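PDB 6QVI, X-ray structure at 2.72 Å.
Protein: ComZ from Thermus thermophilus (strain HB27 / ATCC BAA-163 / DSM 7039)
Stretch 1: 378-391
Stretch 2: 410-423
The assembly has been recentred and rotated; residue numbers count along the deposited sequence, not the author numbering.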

# COMPACT_ATOMS: atom_id res chain seq x y z
N GLY A 378 -26.11 -6.39 -0.84
CA GLY A 378 -27.21 -6.85 -0.03
C GLY A 378 -27.20 -8.34 0.07
O GLY A 378 -28.21 -8.96 0.22
N ILE A 379 -26.02 -8.89 0.07
CA ILE A 379 -25.82 -10.33 0.06
C ILE A 379 -24.63 -10.59 0.97
O ILE A 379 -23.67 -9.81 0.96
CB ILE A 379 -25.53 -10.86 -1.36
CG1 ILE A 379 -26.82 -10.92 -2.20
CG2 ILE A 379 -24.82 -12.21 -1.31
CD1 ILE A 379 -26.56 -11.26 -3.66
N ASP A 380 -24.73 -11.58 1.83
CA ASP A 380 -23.56 -12.03 2.56
C ASP A 380 -22.92 -13.19 1.80
O ASP A 380 -23.54 -13.83 0.95
CB ASP A 380 -23.94 -12.41 3.99
CG ASP A 380 -24.23 -11.17 4.85
OD1 ASP A 380 -24.75 -11.28 6.00
OD2 ASP A 380 -23.92 -10.06 4.36
N ALA A 381 -21.66 -13.44 2.11
CA ALA A 381 -20.98 -14.56 1.49
C ALA A 381 -20.29 -15.36 2.58
O ALA A 381 -19.68 -14.77 3.48
CB ALA A 381 -19.97 -14.09 0.43
N VAL A 382 -20.39 -16.68 2.50
CA VAL A 382 -19.60 -17.55 3.37
C VAL A 382 -18.99 -18.60 2.44
O VAL A 382 -19.68 -19.10 1.53
CB VAL A 382 -20.45 -18.23 4.49
CG1 VAL A 382 -21.42 -17.21 5.17
CG2 VAL A 382 -21.05 -19.55 4.07
N LEU A 383 -17.68 -18.81 2.56
CA LEU A 383 -16.98 -19.92 1.92
C LEU A 383 -16.70 -20.89 3.03
O LEU A 383 -15.92 -20.59 3.95
CB LEU A 383 -15.68 -19.50 1.23
CG LEU A 383 -15.70 -18.56 0.06
CD1 LEU A 383 -15.84 -17.20 0.58
CD2 LEU A 383 -14.36 -18.71 -0.62
N ASN A 384 -17.35 -22.04 2.96
CA ASN A 384 -17.39 -22.93 4.11
C ASN A 384 -16.41 -24.09 4.01
O ASN A 384 -16.37 -24.90 4.93
CB ASN A 384 -18.80 -23.45 4.29
CG ASN A 384 -19.14 -23.72 5.72
OD1 ASN A 384 -20.27 -23.55 6.15
ND2 ASN A 384 -18.14 -24.16 6.48
N ARG A 385 -15.59 -24.15 2.97
CA ARG A 385 -14.64 -25.25 2.87
C ARG A 385 -13.37 -24.74 2.22
O ARG A 385 -13.40 -23.74 1.50
CB ARG A 385 -15.23 -26.43 2.07
CG ARG A 385 -16.57 -26.93 2.62
CD ARG A 385 -16.68 -28.44 2.66
NE ARG A 385 -15.94 -29.07 1.58
CZ ARG A 385 -15.47 -30.30 1.64
NH1 ARG A 385 -15.67 -31.03 2.73
NH2 ARG A 385 -14.79 -30.81 0.62
N PRO A 386 -12.23 -25.40 2.47
CA PRO A 386 -10.97 -25.01 1.82
C PRO A 386 -11.12 -24.91 0.30
O PRO A 386 -11.79 -25.74 -0.33
CB PRO A 386 -10.01 -26.13 2.21
CG PRO A 386 -10.49 -26.57 3.53
CD PRO A 386 -12.00 -26.41 3.52
N VAL A 387 -10.55 -23.87 -0.26
CA VAL A 387 -10.74 -23.61 -1.65
C VAL A 387 -9.56 -22.91 -2.26
O VAL A 387 -8.99 -22.04 -1.67
CB VAL A 387 -11.99 -22.75 -1.77
CG1 VAL A 387 -11.99 -21.70 -0.70
CG2 VAL A 387 -12.15 -22.12 -3.13
N ASP A 388 -9.18 -23.34 -3.44
CA ASP A 388 -8.09 -22.78 -4.18
C ASP A 388 -8.68 -21.76 -5.09
O ASP A 388 -9.78 -21.95 -5.58
CB ASP A 388 -7.48 -23.85 -5.06
CG ASP A 388 -6.19 -24.36 -4.54
OD1 ASP A 388 -6.02 -24.41 -3.31
OD2 ASP A 388 -5.35 -24.73 -5.36
N TYR A 389 -7.98 -20.67 -5.34
CA TYR A 389 -8.57 -19.71 -6.22
C TYR A 389 -7.73 -19.45 -7.41
O TYR A 389 -6.58 -19.78 -7.42
CB TYR A 389 -8.93 -18.43 -5.49
CG TYR A 389 -7.80 -17.55 -5.08
CD1 TYR A 389 -7.01 -16.93 -6.00
CD2 TYR A 389 -7.56 -17.30 -3.75
CE1 TYR A 389 -5.98 -16.10 -5.61
CE2 TYR A 389 -6.54 -16.49 -3.35
CZ TYR A 389 -5.76 -15.89 -4.28
OH TYR A 389 -4.76 -15.08 -3.87
N ARG A 390 -8.36 -18.91 -8.43
CA ARG A 390 -7.70 -18.55 -9.65
C ARG A 390 -8.41 -17.29 -10.05
O ARG A 390 -9.62 -17.27 -10.06
CB ARG A 390 -7.94 -19.59 -10.72
CG ARG A 390 -7.35 -20.95 -10.44
CD ARG A 390 -7.96 -22.00 -11.35
NE ARG A 390 -7.17 -22.25 -12.54
CZ ARG A 390 -6.85 -23.46 -12.97
NH1 ARG A 390 -7.27 -24.51 -12.30
NH2 ARG A 390 -6.13 -23.61 -14.06
N ALA A 391 -7.68 -16.24 -10.39
CA ALA A 391 -8.34 -15.01 -10.74
C ALA A 391 -7.64 -14.26 -11.82
O ALA A 391 -6.44 -14.20 -11.84
CB ALA A 391 -8.43 -14.14 -9.52
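Stretch 2 (410-423) GGNLDINGNLLPDA

Stretch 2 runs beside stretch 1 as a parallel neighbour, 32 residues on in register, in two strand pairs, with a short loop between them in each stretch. At the start Gly 410 packs its CA 3.5 Å from Ile 379 N, where a CB would clash, and Gly 411, at positive phi, gives its N to Ile 379 O (3.1 Å). The carboxylate of Asp 380 reaches across to accept Asn 412 N at OD2 (2.8 Å). Strands 380-383 and 413-415 are then almost exactly parallel (1°, axes 4.6 Å apart), with a regular ladder: Ala 381 N to Asn 412 O and Asp 414 N to Ala 381 O (both 2.9 Å), then Leu 383 N to Asp 414 O (2.8 Å). Leu 383 CD1 meets Leu 413 CD1 at 4.0 Å. In the loops, Gly 417 CA lies 3.8 Å from Pro 386 N, leaving no room for a CB. Strands 387-391 and 419-421 cross at -42°, 4.5 Å apart. Val 387 N bonds Asn 418 O (2.9 Å), and Tyr 389 binds Leu 420 O through N and Asp 422 N through O, both 2.7 Å. Pro 421 CA sits 3.5 Å above the Tyr 389 ring centroid, a CH-pi contact. Last, Arg 390 NH1 and Asp 422 OD2 form a salt bridge at 3.6 Å, through charge alone.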

# COMPACT_ATOMS: atom_id res chain seq x y z
N GLY A 410 -26.77 -7.20 4.15
CA GLY A 410 -25.69 -7.77 3.38
C GLY A 410 -24.36 -7.20 3.78
O GLY A 410 -24.21 -6.49 4.78
N GLY A 411 -23.38 -7.50 2.94
CA GLY A 411 -22.06 -6.91 3.05
C GLY A 411 -21.07 -7.64 3.93
O GLY A 411 -19.94 -7.15 4.10
N ASN A 412 -21.44 -8.80 4.49
CA ASN A 412 -20.53 -9.52 5.37
C ASN A 412 -19.93 -10.72 4.65
O ASN A 412 -20.50 -11.25 3.70
CB ASN A 412 -21.24 -9.97 6.65
CG ASN A 412 -21.84 -8.82 7.41
OD1 ASN A 412 -21.14 -8.08 8.11
ND2 ASN A 412 -23.15 -8.63 7.25
N LEU A 413 -18.77 -11.14 5.15
CA LEU A 413 -17.98 -12.19 4.52
C LEU A 413 -17.46 -13.12 5.60
O LEU A 413 -17.01 -12.67 6.66
CB LEU A 413 -16.78 -11.58 3.77
CG LEU A 413 -15.74 -12.54 3.16
CD1 LEU A 413 -16.40 -13.67 2.32
CD2 LEU A 413 -14.57 -11.85 2.41
N ASP A 414 -17.51 -14.43 5.33
CA ASP A 414 -17.03 -15.46 6.24
C ASP A 414 -16.16 -16.42 5.43
O ASP A 414 -16.61 -16.95 4.41
CB ASP A 414 -18.20 -16.19 6.93
CG ASP A 414 -18.75 -15.43 8.15
OD1 ASP A 414 -18.81 -14.19 8.12
OD2 ASP A 414 -19.11 -16.08 9.17
N ILE A 415 -14.91 -16.62 5.88
CA ILE A 415 -13.97 -17.52 5.24
C ILE A 415 -13.62 -18.57 6.29
O ILE A 415 -12.77 -18.34 7.16
CB ILE A 415 -12.72 -16.78 4.74
CG1 ILE A 415 -13.14 -15.64 3.82
CG2 ILE A 415 -11.78 -17.70 3.98
CD1 ILE A 415 -11.98 -14.98 3.11
N ASN A 416 -14.27 -19.74 6.22
CA ASN A 416 -14.14 -20.69 7.32
C ASN A 416 -13.17 -21.82 7.03
O ASN A 416 -12.71 -22.48 7.96
CB ASN A 416 -15.50 -21.30 7.68
CG ASN A 416 -16.56 -20.24 7.93
OD1 ASN A 416 -16.27 -19.18 8.50
ND2 ASN A 416 -17.81 -20.53 7.56
N GLY A 417 -12.80 -22.01 5.76
CA GLY A 417 -11.76 -22.92 5.37
C GLY A 417 -10.57 -22.14 4.85
O GLY A 417 -10.53 -20.91 4.87
N ASN A 418 -9.56 -22.88 4.41
CA ASN A 418 -8.39 -22.25 3.85
C ASN A 418 -8.74 -21.62 2.50
O ASN A 418 -9.66 -22.06 1.80
CB ASN A 418 -7.28 -23.28 3.67
CG ASN A 418 -6.65 -23.68 4.98
OD1 ASN A 418 -6.88 -23.04 6.01
ND2 ASN A 418 -5.90 -24.77 4.96
N LEU A 419 -8.00 -20.57 2.16
CA LEU A 419 -8.28 -19.78 0.96
C LEU A 419 -6.94 -19.41 0.35
O LEU A 419 -6.33 -18.40 0.74
CB LEU A 419 -9.10 -18.55 1.29
CG LEU A 419 -9.34 -17.62 0.11
CD1 LEU A 419 -9.87 -18.43 -1.08
CD2 LEU A 419 -10.25 -16.46 0.47
N LEU A 420 -6.46 -20.21 -0.59
CA LEU A 420 -5.16 -19.98 -1.20
C LEU A 420 -5.28 -19.84 -2.71
O LEU A 420 -6.24 -20.31 -3.32
CB LEU A 420 -4.17 -21.11 -0.87
CG LEU A 420 -3.70 -21.30 0.58
CD1 LEU A 420 -3.46 -19.95 1.25
CD2 LEU A 420 -4.67 -22.11 1.41
N PRO A 421 -4.27 -19.29 -3.34
CA PRO A 421 -4.33 -19.25 -4.79
C PRO A 421 -3.91 -20.60 -5.29
O PRO A 421 -3.16 -21.29 -4.64
CB PRO A 421 -3.26 -18.24 -5.15
CG PRO A 421 -2.33 -18.25 -4.01
CD PRO A 421 -3.16 -18.50 -2.80
N ASP A 422 -4.40 -20.99 -6.45
CA ASP A 422 -4.01 -22.28 -6.98
C ASP A 422 -2.65 -22.19 -7.59
O ASP A 422 -2.43 -21.45 -8.54
CB ASP A 422 -4.98 -22.79 -8.03
CG ASP A 422 -4.29 -23.66 -9.05
OD1 ASP A 422 -3.50 -24.53 -8.65
OD2 ASP A 422 -4.52 -23.45 -10.24
N ALA A 423 -1.75 -23.03 -7.10
CA ALA A 423 -0.38 -23.09 -7.57
C ALA A 423 -0.24 -23.18 -9.07
O ALA A 423 0.55 -22.47 -9.67
CB ALA A 423 0.31 -24.27 -6.92